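Local coordinates for uncharacterized protein (PDB 3P51) that is of unknown function but has a Bet v 1-like fold and probably binds a small hydrophobic ligand, at residues A[79-83]-A[120-125]; A[93-97]-A[107-111]. All coordinates share one frame; numbering follows the deposited sequence.

From the N terminus, the chain runs through strand 3-10, helix 14-21 and the strands up to 71-78 before it reaches the loop 79-83, the first half of contact 1. Strand 88-100 then turns back into strand 105-116, and contact 2 (93-97 with 107-111) closes this hairpin across only nine intervening residues. After a short link the chain enters helix 120-139, whose first turns return to the loop 79-83, so that contact 1 closes a larger loop holding the whole of contact 2. The two do not cross; their centres lie about 19 Å apart. Contact 2 joins two neighbouring inner strands, and contact 1 fastens the start of the long helix to the loop between strands 71-78 and 88-100.

Contact 1 of 2, residues A[79-83]-A[120-125]; sequences GPSPV and EAVEYM
Pro82 is the bump, and the first turns of helix 120-139 supply the hollow, walled by Glu120, Ala121 and Tyr124. Its CD rests over one face of the Tyr124 ring in a CH-pi contact, 3.8 Å from the ring centroid and 17° off the normal, displaced toward the CG end. The Tyr124 side chain leaves the helix with CG anti to the backbone N (chi1 177°), which sends the ring out beneath the proline and on to Pro80, whose CG lies 3.7 Å from Tyr124 OH. On the far flank of Pro82, the extended Glu120 chain lays its carboxylate end alongside CB, with OE1 3.8 Å from Pro82 CB. Val83 makes a second bump: its CG1 enters the notch between Ala121 and Met125, 3.7 Å from Ala121 CB and 3.9 Å from the selenium SE of Met125, a selenomethionine whose chain is bent at chi2 and chi3. Residues 80-83 form a type VIa beta turn, with a cis peptide before Pro82 and Val83 N bonded to Pro80 O, which presents the Pro82 ring to the helix. Were Tyr124 replaced by an alanine, the Pro82 ring would probably lose its aromatic platform and a gap would be likely to open toward Pro80. Phe58 of strand 58-66 packs against Pro80, Val83 and Tyr124, while Trp114 of strand 105-116 meets Ala121 and Tyr91 of strand 88-100 meets Met125, seating the helix start against the sheet.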
loop_
_atom_site.group_PDB
_atom_site.type_symbol
_atom_site.label_atom_id
_atom_site.label_comp_id
_atom_site.label_asym_id
_atom_site.label_seq_id
_atom_site.Cartn_x
_atom_site.Cartn_y
_atom_site.Cartn_z
ATOM N N GLY A 79 -10.490 -1.349 -26.060
ATOM C CA GLY A 79 -11.854 -1.053 -25.674
ATOM C C GLY A 79 -12.513 -0.165 -26.703
ATOM O O GLY A 79 -11.833 0.402 -27.549
ATOM N N PRO A 80 -13.843 -0.027 -26.622
ATOM C CA PRO A 80 -14.569 0.853 -27.539
ATOM C C PRO A 80 -14.286 2.310 -27.180
ATOM O O PRO A 80 -13.930 2.589 -26.035
ATOM C CB PRO A 80 -16.034 0.512 -27.257
ATOM C CG PRO A 80 -16.035 0.095 -25.802
ATOM C CD PRO A 80 -14.714 -0.598 -25.576
ATOM N N SER A 81 -14.420 3.213 -28.145
ATOM C CA SER A 81 -14.341 4.643 -27.864
ATOM C C SER A 81 -15.379 4.934 -26.774
ATOM O O SER A 81 -16.471 4.365 -26.798
ATOM C CB SER A 81 -14.597 5.454 -29.146
ATOM O OG SER A 81 -14.201 6.819 -29.001
ATOM N N PRO A 82 -15.041 5.802 -25.802
ATOM C CA PRO A 82 -13.840 6.636 -25.726
ATOM C C PRO A 82 -12.679 6.019 -24.928
ATOM O O PRO A 82 -11.792 6.760 -24.494
ATOM C CB PRO A 82 -14.357 7.858 -24.975
ATOM C CG PRO A 82 -15.286 7.246 -23.959
ATOM C CD PRO A 82 -15.943 6.067 -24.663
ATOM N N VAL A 83 -12.675 4.702 -24.728
ATOM C CA VAL A 83 -11.534 4.053 -24.080
ATOM C C VAL A 83 -10.744 3.128 -25.013
ATOM O O VAL A 83 -10.187 2.128 -24.569
ATOM C CB VAL A 83 -11.942 3.269 -22.808
ATOM C CG1 VAL A 83 -12.318 4.228 -21.673
ATOM C CG2 VAL A 83 -13.078 2.313 -23.120
ATOM N N GLU A 120 -12.530 12.808 -21.515
ATOM C CA GLU A 120 -13.750 12.323 -22.152
ATOM C C GLU A 120 -14.195 10.972 -21.595
ATOM O O GLU A 120 -15.389 10.687 -21.506
ATOM C CB GLU A 120 -13.546 12.232 -23.669
ATOM C CG GLU A 120 -14.779 11.770 -24.436
ATOM C CD GLU A 120 -14.519 11.604 -25.930
ATOM O OE1 GLU A 120 -15.428 11.123 -26.645
ATOM O OE2 GLU A 120 -13.405 11.949 -26.386
ATOM N N ALA A 121 -13.239 10.138 -21.207
ATOM C CA ALA A 121 -13.579 8.805 -20.721
ATOM C C ALA A 121 -14.084 8.765 -19.283
ATOM O O ALA A 121 -14.496 7.704 -18.809
ATOM C CB ALA A 121 -12.394 7.864 -20.880
ATOM N N VAL A 122 -14.031 9.893 -18.575
ATOM C CA VAL A 122 -14.352 9.886 -17.143
ATOM C C VAL A 122 -15.824 9.569 -16.916
ATOM O O VAL A 122 -16.163 8.649 -16.180
ATOM C CB VAL A 122 -13.986 11.220 -16.440
ATOM C CG1 VAL A 122 -14.719 11.356 -15.105
ATOM C CG2 VAL A 122 -12.478 11.326 -16.237
ATOM N N GLU A 123 -16.704 10.324 -17.556
ATOM C CA GLU A 123 -18.127 10.057 -17.407
ATOM C C GLU A 123 -18.433 8.625 -17.843
ATOM O O GLU A 123 -19.191 7.914 -17.181
ATOM C CB GLU A 123 -18.972 11.043 -18.222
ATOM C CG GLU A 123 -20.445 10.635 -18.286
ATOM C CD GLU A 123 -21.359 11.720 -18.835
ATOM O OE1 GLU A 123 -21.005 12.341 -19.863
ATOM O OE2 GLU A 123 -22.437 11.947 -18.237
ATOM N N TYR A 124 -17.837 8.205 -18.957
ATOM C CA TYR A 124 -18.120 6.885 -19.521
ATOM C C TYR A 124 -17.768 5.736 -18.560
ATOM O O TYR A 124 -18.559 4.802 -18.378
ATOM C CB TYR A 124 -17.435 6.713 -20.891
ATOM C CG TYR A 124 -17.630 5.341 -21.509
ATOM C CD1 TYR A 124 -18.688 5.088 -22.378
ATOM C CD2 TYR A 124 -16.756 4.295 -21.222
ATOM C CE1 TYR A 124 -18.870 3.830 -22.939
ATOM C CE2 TYR A 124 -16.929 3.040 -21.779
ATOM C CZ TYR A 124 -17.988 2.812 -22.634
ATOM O OH TYR A 124 -18.157 1.563 -23.185
HETATM N N MSE A 125 -16.603 5.803 -17.922
HETATM C CA MSE A 125 -16.217 4.737 -16.995
HETATM C C MSE A 125 -16.990 4.790 -15.676
HETATM O O MSE A 125 -17.307 3.744 -15.098
HETATM C CB MSE A 125 -14.704 4.714 -16.757
HETATM C CG MSE A 125 -13.901 4.312 -18.002
HETATM SE SE MSE A 125 -14.446 2.574 -18.790
HETATM C CE MSE A 125 -14.064 1.424 -17.259
#

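Contact 2 of 2, residues A[93-97]-A[107-111]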
loop_
_atom_site.group_PDB
_atom_site.type_symbol
_atom_site.label_atom_id
_atom_site.label_comp_id
_atom_site.label_asym_id
_atom_site.label_seq_id
_atom_site.Cartn_x
_atom_site.Cartn_y
_atom_site.Cartn_z
ATOM N N GLY A 93 -7.444 -1.104 -13.899
ATOM C CA GLY A 93 -8.652 -1.226 -13.097
ATOM C C GLY A 93 -8.282 -1.980 -11.836
ATOM O O GLY A 93 -7.383 -2.820 -11.874
ATOM N N ASN A 94 -8.950 -1.673 -10.725
ATOM C CA ASN A 94 -8.556 -2.196 -9.415
ATOM C C ASN A 94 -9.830 -2.447 -8.625
ATOM O O ASN A 94 -10.489 -1.506 -8.202
ATOM C CB ASN A 94 -7.654 -1.171 -8.708
ATOM C CG ASN A 94 -7.109 -1.662 -7.360
ATOM O OD1 ASN A 94 -7.666 -2.549 -6.727
ATOM N ND2 ASN A 94 -6.019 -1.055 -6.918
ATOM N N LEU A 95 -10.201 -3.716 -8.487
ATOM C CA LEU A 95 -11.434 -4.108 -7.796
ATOM C C LEU A 95 -11.113 -4.802 -6.473
ATOM O O LEU A 95 -10.362 -5.775 -6.436
ATOM C CB LEU A 95 -12.241 -5.058 -8.676
ATOM C CG LEU A 95 -13.430 -5.781 -8.048
ATOM C CD1 LEU A 95 -14.480 -4.777 -7.583
ATOM C CD2 LEU A 95 -14.019 -6.754 -9.073
ATOM N N HIS A 96 -11.698 -4.318 -5.387
ATOM C CA HIS A 96 -11.226 -4.715 -4.063
ATOM C C HIS A 96 -12.364 -4.750 -3.043
ATOM O O HIS A 96 -13.238 -3.883 -3.055
ATOM C CB HIS A 96 -10.140 -3.723 -3.665
ATOM C CG HIS A 96 -9.673 -3.844 -2.248
ATOM N ND1 HIS A 96 -9.189 -5.021 -1.721
ATOM C CD2 HIS A 96 -9.565 -2.914 -1.274
ATOM C CE1 HIS A 96 -8.820 -4.813 -0.465
ATOM N NE2 HIS A 96 -9.037 -3.546 -0.170
ATOM N N LEU A 97 -12.357 -5.767 -2.179
ATOM C CA LEU A 97 -13.392 -5.947 -1.167
ATOM C C LEU A 97 -12.835 -5.733 0.229
ATOM O O LEU A 97 -11.683 -6.054 0.492
ATOM C CB LEU A 97 -13.951 -7.368 -1.207
ATOM C CG LEU A 97 -14.569 -7.916 -2.484
ATOM C CD1 LEU A 97 -15.153 -9.288 -2.190
ATOM C CD2 LEU A 97 -15.635 -6.987 -2.964
ATOM N N PHE A 107 -17.946 -4.034 1.833
ATOM C CA PHE A 107 -17.630 -2.805 1.116
ATOM C C PHE A 107 -16.925 -3.211 -0.170
ATOM O O PHE A 107 -16.008 -4.026 -0.143
ATOM C CB PHE A 107 -16.703 -1.936 1.979
ATOM C CG PHE A 107 -16.193 -0.700 1.291
ATOM C CD1 PHE A 107 -16.992 0.424 1.175
ATOM C CD2 PHE A 107 -14.900 -0.657 0.777
ATOM C CE1 PHE A 107 -16.522 1.573 0.546
ATOM C CE2 PHE A 107 -14.418 0.483 0.146
ATOM C CZ PHE A 107 -15.230 1.608 0.034
ATOM N N VAL A 108 -17.364 -2.661 -1.298
ATOM C CA VAL A 108 -16.739 -2.947 -2.587
ATOM C C VAL A 108 -16.259 -1.656 -3.240
ATOM O O VAL A 108 -17.044 -0.740 -3.442
ATOM C CB VAL A 108 -17.733 -3.620 -3.559
ATOM C CG1 VAL A 108 -17.003 -4.098 -4.802
ATOM C CG2 VAL A 108 -18.441 -4.786 -2.870
ATOM N N GLU A 109 -14.980 -1.577 -3.581
ATOM C CA GLU A 109 -14.479 -0.401 -4.287
ATOM C C GLU A 109 -13.881 -0.783 -5.635
ATOM O O GLU A 109 -13.278 -1.842 -5.787
ATOM C CB GLU A 109 -13.449 0.357 -3.441
ATOM C CG GLU A 109 -12.271 -0.487 -3.021
ATOM C CD GLU A 109 -11.276 0.268 -2.154
ATOM O OE1 GLU A 109 -11.408 1.502 -2.031
ATOM O OE2 GLU A 109 -10.363 -0.379 -1.592
ATOM N N TRP A 110 -14.069 0.086 -6.618
ATOM C CA TRP A 110 -13.527 -0.132 -7.950
ATOM C C TRP A 110 -12.887 1.167 -8.414
ATOM O O TRP A 110 -13.562 2.193 -8.509
ATOM C CB TRP A 110 -14.640 -0.554 -8.906
ATOM C CG TRP A 110 -14.194 -1.477 -10.002
ATOM C CD1 TRP A 110 -12.989 -1.472 -10.650
ATOM C CD2 TRP A 110 -14.951 -2.552 -10.571
ATOM N NE1 TRP A 110 -12.959 -2.469 -11.598
ATOM C CE2 TRP A 110 -14.149 -3.148 -11.567
ATOM C CE3 TRP A 110 -16.236 -3.060 -10.342
ATOM C CZ2 TRP A 110 -14.586 -4.235 -12.330
ATOM C CZ3 TRP A 110 -16.667 -4.144 -11.095
ATOM C CH2 TRP A 110 -15.844 -4.713 -12.082
ATOM N N SER A 111 -11.585 1.116 -8.678
ATOM C CA SER A 111 -10.830 2.265 -9.161
ATOM C C SER A 111 -10.378 2.047 -10.601
ATOM O O SER A 111 -10.109 0.920 -11.024
ATOM C CB SER A 111 -9.576 2.494 -8.305
ATOM O OG SER A 111 -9.842 2.367 -6.917
HETATM O O HOH W 1 -10.136 0.041 -5.792
#
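His96 and Glu109 form a hydrogen-bonded pair at the middle of the antiparallel hairpin 88-100/105-116, part of the curved sheet of the Bet v 1-like fold. His96 N bonds to Glu109 O at 3.0 Å and Glu109 N returns to His96 O at 2.9 Å, the latter nearly straight at 174°. Two residues along, at the next hydrogen-bonded pair, Asn94 and Ser111 exchange backbone bonds, the one from Asn94 N to Ser111 O being the more bent (138°). Asn94 O also accepts from a water, which reaches Ser111 OG at 2.6 Å and so links the two strands beside their backbone bonds. The side chains of these four residues project from one face of the sheet. There the His96 and Glu109 side chains point the same way, Glu109 OE1 is hydrogen-bonded to Tyr5 OH, and Asn94 OD1 takes a bond from Arg71. The neighbouring Phe107 ring stacks on Phe107 of the second subunit, bringing this end of the hairpin to the subunit interface. Leu95, Leu97, Val108 and Trp110 fill the other face, toward helices 14-21 and 120-139. Leu97 and Val108 lie side by side, with Leu97 CD2 3.6 Å from Val108 CG2. Trp110 meets the ring of Tyr129, and its NE1 is held by Tyr74 OH. Leu95 lies over one indole face, its CB 3.9 Å from the centroid of the five-membered ring of Trp110; with CG anti to the backbone N (chi1 169°), the branch runs on along the indole toward the six-membered ring, where Leu95 CD1 reaches Trp110 CE3 at 3.7 Å.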